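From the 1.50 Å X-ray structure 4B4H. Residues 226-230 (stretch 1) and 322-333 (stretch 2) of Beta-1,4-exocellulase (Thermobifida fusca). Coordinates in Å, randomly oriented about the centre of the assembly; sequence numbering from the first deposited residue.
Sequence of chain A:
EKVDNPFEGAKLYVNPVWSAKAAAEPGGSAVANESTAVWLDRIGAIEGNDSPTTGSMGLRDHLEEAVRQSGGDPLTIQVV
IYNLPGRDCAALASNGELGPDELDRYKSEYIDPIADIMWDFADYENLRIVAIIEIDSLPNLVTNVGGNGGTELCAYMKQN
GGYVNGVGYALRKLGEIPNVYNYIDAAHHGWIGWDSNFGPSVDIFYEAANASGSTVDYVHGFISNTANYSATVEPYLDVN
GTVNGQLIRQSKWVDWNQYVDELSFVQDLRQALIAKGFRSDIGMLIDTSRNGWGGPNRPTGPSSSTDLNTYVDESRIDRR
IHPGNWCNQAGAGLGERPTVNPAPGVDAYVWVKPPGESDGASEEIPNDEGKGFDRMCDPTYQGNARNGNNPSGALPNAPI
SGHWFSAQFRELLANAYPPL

Stretch 1, residues 226-230: TANYS
Stretch 2 322-333: HPGNWCNQAGAG

Neither stretch forms regular helix or strand; two loops meet around one aromatic ring, their backbones nearest at Asn-228 and Trp-326 (CA to CA 6.0 Å). In the second, a type I turn runs from His-322 to Asn-325, closed by Asn-325 N to His-322 O (3.1 Å), and a type II turn from Gln-329 to Ala-332, closed by Ala-332 N to Gln-329 O (3.2 Å). Gly-331, at phi/psi 83/-1, occupies a conformation where a CB would jam against the preceding carbonyl.

The CA-to-CB bond of Tyr-229 (phi/psi -137/5) points toward the second stretch; chi1 m (-58°) and chi2 90° lay its ring against Gln-329. That residue (chi1 -75°, m; chi2 -63°, m) sets CB 3.7 Å from the Tyr-229 ring centroid, 6° off the normal, a CH-pi contact. With chi3 -69° its chain folds so that Gln-329 NE2 donates a hydrogen bond to Cys-327 O (3.0 Å): the methylenes serve the ring while the amide serves the backbone. Gln-329 N donates a weak hydrogen bond to Tyr-229 OH (3.2 Å, 160°). Ala-332, its CA-to-CB bond directed toward the first stretch, sets CB 3.7 Å from Tyr-229 CD2, an apolar contact. Trp-326 (chi1 61°, p; chi2 -97°) places its O at the ring edge, 3.3 Å from Tyr-229 CE1.

Asn-228, chi1 -148° between wells, accepts from Tyr-229 N at OD1 (2.7 Å), while Asn-228 ND2 donates to the O of water 1 (2.6 Å), and that water O donates to Pro-323 O (2.7 Å), bridging the loops.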

ATOM      1  N   THR A 226       0.585  -1.172  -1.597  1.00  5.34           N
ATOM      2  CA  THR A 226       0.962  -0.439  -0.371  1.00  5.45           C
ATOM      3  C   THR A 226       0.836  -1.362   0.826  1.00  5.74           C
ATOM      4  O   THR A 226      -0.222  -1.962   1.043  1.00  6.08           O
ATOM      5  CB  THR A 226       0.117   0.822  -0.120  1.00  5.43           C
ATOM      6  OG1 THR A 226       0.033   1.589  -1.314  1.00  5.47           O
ATOM      7  CG2 THR A 226       0.787   1.655   0.954  1.00  5.22           C
ATOM      8  N   ALA A 227       1.923  -1.474   1.587  1.00  5.86           N
ATOM      9  CA  ALA A 227       2.012  -2.390   2.731  1.00  6.19           C
ATOM     10  C   ALA A 227       1.771  -3.867   2.385  1.00  6.41           C
ATOM     11  O   ALA A 227       1.553  -4.695   3.293  1.00  6.90           O
ATOM     12  CB  ALA A 227       1.073  -1.951   3.852  1.00  6.08           C
ATOM     13  N   ASN A 228       1.825  -4.203   1.093  1.00  6.67           N
ATOM     14  CA  ASN A 228       1.564  -5.582   0.659  1.00  6.53           C
ATOM     15  C   ASN A 228       2.841  -6.250   0.141  1.00  6.53           C
ATOM     16  O   ASN A 228       3.957  -5.809   0.434  1.00  6.27           O
ATOM     17  CB  ASN A 228       0.414  -5.643  -0.387  1.00  6.82           C
ATOM     18  CG  ASN A 228      -0.420  -6.930  -0.313  1.00  6.97           C
ATOM     19  OD1 ASN A 228       0.020  -7.999  -0.730  1.00  6.78           O
ATOM     20  ND2 ASN A 228      -1.663  -6.803   0.171  1.00  7.25           N
ATOM     21  N   TYR A 229       2.662  -7.348  -0.573  1.00  6.47           N
ATOM     22  CA  TYR A 229       3.786  -8.258  -0.825  1.00  6.50           C
ATOM     23  C   TYR A 229       3.842  -8.767  -2.272  1.00  6.54           C
ATOM     24  O   TYR A 229       4.680  -9.606  -2.594  1.00  6.22           O
ATOM     25  CB  TYR A 229       3.718  -9.459   0.135  1.00  6.71           C
ATOM     26  CG  TYR A 229       3.736  -9.120   1.619  1.00  6.59           C
ATOM     27  CD1 TYR A 229       2.545  -8.882   2.331  1.00  6.72           C
ATOM     28  CD2 TYR A 229       4.935  -9.068   2.330  1.00  6.71           C
ATOM     29  CE1 TYR A 229       2.560  -8.577   3.687  1.00  6.84           C
ATOM     30  CE2 TYR A 229       4.946  -8.760   3.681  1.00  6.72           C
ATOM     31  CZ  TYR A 229       3.752  -8.541   4.365  1.00  6.90           C
ATOM     32  OH  TYR A 229       3.801  -8.257   5.709  1.00  6.79           O
ATOM     33  N   SER A 230       2.965  -8.259  -3.135  1.00  6.71           N
ATOM     34  CA  SER A 230       2.856  -8.711  -4.520  1.00  7.17           C
ATOM     35  C   SER A 230       4.120  -8.324  -5.273  1.00  7.27           C
ATOM     36  O   SER A 230       4.723  -7.291  -4.969  1.00  7.12           O
ATOM     37  CB  SER A 230       1.592  -8.171  -5.194  1.00  7.41           C
ATOM     38  OG  SER A 230       0.466  -8.974  -4.832  1.00  7.58           O
ATOM     39  N   HIS A 322      -1.944 -17.360  -0.948  1.00  7.79           N
ATOM     40  CA  HIS A 322      -3.021 -16.704  -1.666  1.00  7.72           C
ATOM     41  C   HIS A 322      -2.744 -15.229  -1.661  1.00  7.62           C
ATOM     42  O   HIS A 322      -2.234 -14.723  -0.665  1.00  7.19           O
ATOM     43  CB  HIS A 322      -4.322 -16.946  -0.924  1.00  7.62           C
ATOM     44  CG  HIS A 322      -5.540 -16.509  -1.677  1.00  7.59           C
ATOM     45  ND1 HIS A 322      -6.023 -15.259  -1.615  1.00  7.42           N
ATOM     46  CD2 HIS A 322      -6.400 -17.222  -2.513  1.00  7.51           C
ATOM     47  CE1 HIS A 322      -7.117 -15.162  -2.384  1.00  7.93           C
ATOM     48  NE2 HIS A 322      -7.355 -16.361  -2.925  1.00  7.58           N
ATOM     49  N   PRO A 323      -3.070 -14.511  -2.761  1.00  8.08           N
ATOM     50  CA  PRO A 323      -2.748 -13.071  -2.778  1.00  8.26           C
ATOM     51  C   PRO A 323      -3.518 -12.213  -1.763  1.00  8.41           C
ATOM     52  O   PRO A 323      -3.095 -11.102  -1.472  1.00  8.54           O
ATOM     53  CB  PRO A 323      -3.034 -12.646  -4.230  1.00  8.42           C
ATOM     54  CG  PRO A 323      -3.938 -13.686  -4.778  1.00  8.50           C
ATOM     55  CD  PRO A 323      -3.657 -14.964  -4.037  1.00  8.11           C
ATOM     56  N   GLY A 324      -4.609 -12.741  -1.211  1.00  8.63           N
ATOM     57  CA  GLY A 324      -5.353 -12.083  -0.136  1.00  8.60           C
ATOM     58  C   GLY A 324      -4.731 -12.178   1.259  1.00  8.74           C
ATOM     59  O   GLY A 324      -5.260 -11.615   2.229  1.00  8.58           O
ATOM     60  N   ASN A 325      -3.615 -12.900   1.377  1.00  8.34           N
ATOM     61  CA  ASN A 325      -2.875 -12.941   2.643  1.00  8.20           C
ATOM     62  C   ASN A 325      -1.954 -11.724   2.814  1.00  8.23           C
ATOM     63  O   ASN A 325      -0.890 -11.634   2.174  1.00  7.90           O
ATOM     64  CB  ASN A 325      -2.090 -14.242   2.774  1.00  8.63           C
ATOM     65  CG  ASN A 325      -2.986 -15.449   2.994  1.00  8.43           C
ATOM     66  OD1 ASN A 325      -4.167 -15.309   3.359  1.00  8.82           O
ATOM     67  ND2 ASN A 325      -2.414 -16.643   2.839  1.00  8.29           N
ATOM     68  N   TRP A 326      -2.364 -10.802   3.679  1.00  8.01           N
ATOM     69  CA  TRP A 326      -1.743  -9.484   3.784  1.00  7.98           C
ATOM     70  C   TRP A 326      -0.980  -9.212   5.056  1.00  7.73           C
ATOM     71  O   TRP A 326      -0.317  -8.187   5.158  1.00  7.47           O
ATOM     72  CB  TRP A 326      -2.803  -8.389   3.606  1.00  8.20           C
ATOM     73  CG  TRP A 326      -3.882  -8.438   4.661  1.00  8.55           C
ATOM     74  CD1 TRP A 326      -5.126  -9.038   4.558  1.00  8.38           C
ATOM     75  CD2 TRP A 326      -3.836  -7.898   6.031  1.00  8.34           C
ATOM     76  NE1 TRP A 326      -5.844  -8.905   5.720  1.00  8.45           N
ATOM     77  CE2 TRP A 326      -5.131  -8.236   6.644  1.00  8.43           C
ATOM     78  CE3 TRP A 326      -2.896  -7.185   6.782  1.00  8.46           C
ATOM     79  CZ2 TRP A 326      -5.445  -7.874   7.944  1.00  8.64           C
ATOM     80  CZ3 TRP A 326      -3.220  -6.831   8.092  1.00  8.78           C
ATOM     81  CH2 TRP A 326      -4.470  -7.165   8.662  1.00  8.84           C
ATOM     82  N   CYS A 327      -1.094 -10.100   6.050  1.00  7.33           N
ATOM     83  CA  CYS A 327      -0.563  -9.797   7.390  1.00  7.61           C
ATOM     84  C   CYS A 327       0.738 -10.516   7.707  1.00  7.64           C
ATOM     85  O   CYS A 327       0.782 -11.754   7.739  1.00  8.00           O
ATOM     86  CB  CYS A 327      -1.584 -10.047   8.513  1.00  7.72           C
ATOM     87  SG  CYS A 327      -0.979  -9.423  10.078  1.00  7.93           S
ATOM     88  N   ASN A 328       1.763  -9.718   8.013  1.00  7.57           N
ATOM     89  CA  ASN A 328       3.087 -10.208   8.436  1.00  7.59           C
ATOM     90  C   ASN A 328       3.530 -11.494   7.725  1.00  7.52           C
ATOM     91  O   ASN A 328       3.746 -12.535   8.368  1.00  7.56           O
ATOM     92  CB  ASN A 328       3.103 -10.411   9.973  1.00  7.27           C
ATOM     93  CG  ASN A 328       2.872  -9.115  10.748  1.00  7.21           C
ATOM     94  OD1 ASN A 328       3.353  -8.059  10.365  1.00  7.23           O
ATOM     95  ND2 ASN A 328       2.110  -9.203  11.843  1.00  7.15           N
ATOM     96  N   GLN A 329       3.643 -11.426   6.403  1.00  7.71           N
ATOM     97  CA  GLN A 329       3.742 -12.630   5.586  1.00  7.52           C
ATOM     98  C   GLN A 329       5.058 -13.402   5.727  1.00  7.66           C
ATOM     99  O   GLN A 329       6.142 -12.857   5.503  1.00  7.64           O
ATOM    100  CB  GLN A 329       3.404 -12.303   4.123  1.00  7.82           C
ATOM    101  CG  GLN A 329       1.915 -12.102   3.901  1.00  7.87           C
ATOM    102  CD  GLN A 329       1.140 -13.376   4.187  1.00  7.59           C
ATOM    103  OE1 GLN A 329       1.248 -14.356   3.435  1.00  7.74           O
ATOM    104  NE2 GLN A 329       0.365 -13.381   5.274  1.00  7.26           N
ATOM    105  N   ALA A 330       4.943 -14.677   6.111  1.00  7.56           N
ATOM    106  CA  ALA A 330       6.100 -15.554   6.360  1.00  7.70           C
ATOM    107  C   ALA A 330       7.066 -15.616   5.185  1.00  7.63           C
ATOM    108  O   ALA A 330       6.651 -15.858   4.054  1.00  7.90           O
ATOM    109  CB  ALA A 330       5.627 -16.961   6.744  1.00  7.73           C
ATOM    110  N   GLY A 331       8.349 -15.410   5.470  1.00  7.95           N
ATOM    111  CA  GLY A 331       9.372 -15.563   4.442  1.00  8.09           C
ATOM    112  C   GLY A 331       9.579 -14.373   3.536  1.00  8.11           C
ATOM    113  O   GLY A 331      10.445 -14.412   2.667  1.00  8.50           O
ATOM    114  N   ALA A 332       8.817 -13.304   3.733  1.00  7.93           N
ATOM    115  CA  ALA A 332       8.947 -12.139   2.868  1.00  7.98           C
ATOM    116  C   ALA A 332      10.340 -11.518   2.998  1.00  7.73           C
ATOM    117  O   ALA A 332      11.038 -11.702   4.005  1.00  8.20           O
ATOM    118  CB  ALA A 332       7.858 -11.121   3.170  1.00  8.03           C
ATOM    119  N   GLY A 333      10.764 -10.787   1.975  1.00  7.63           N
ATOM    120  CA  GLY A 333      12.026 -10.061   2.067  1.00  7.53           C
ATOM    121  C   GLY A 333      11.913  -8.618   1.629  1.00  7.00           C
ATOM    122  O   GLY A 333      11.040  -8.275   0.841  1.00  7.10           O
TER
HETATM  123  O   HOH W   1      -3.147  -8.911   0.120  1.00  9.15           O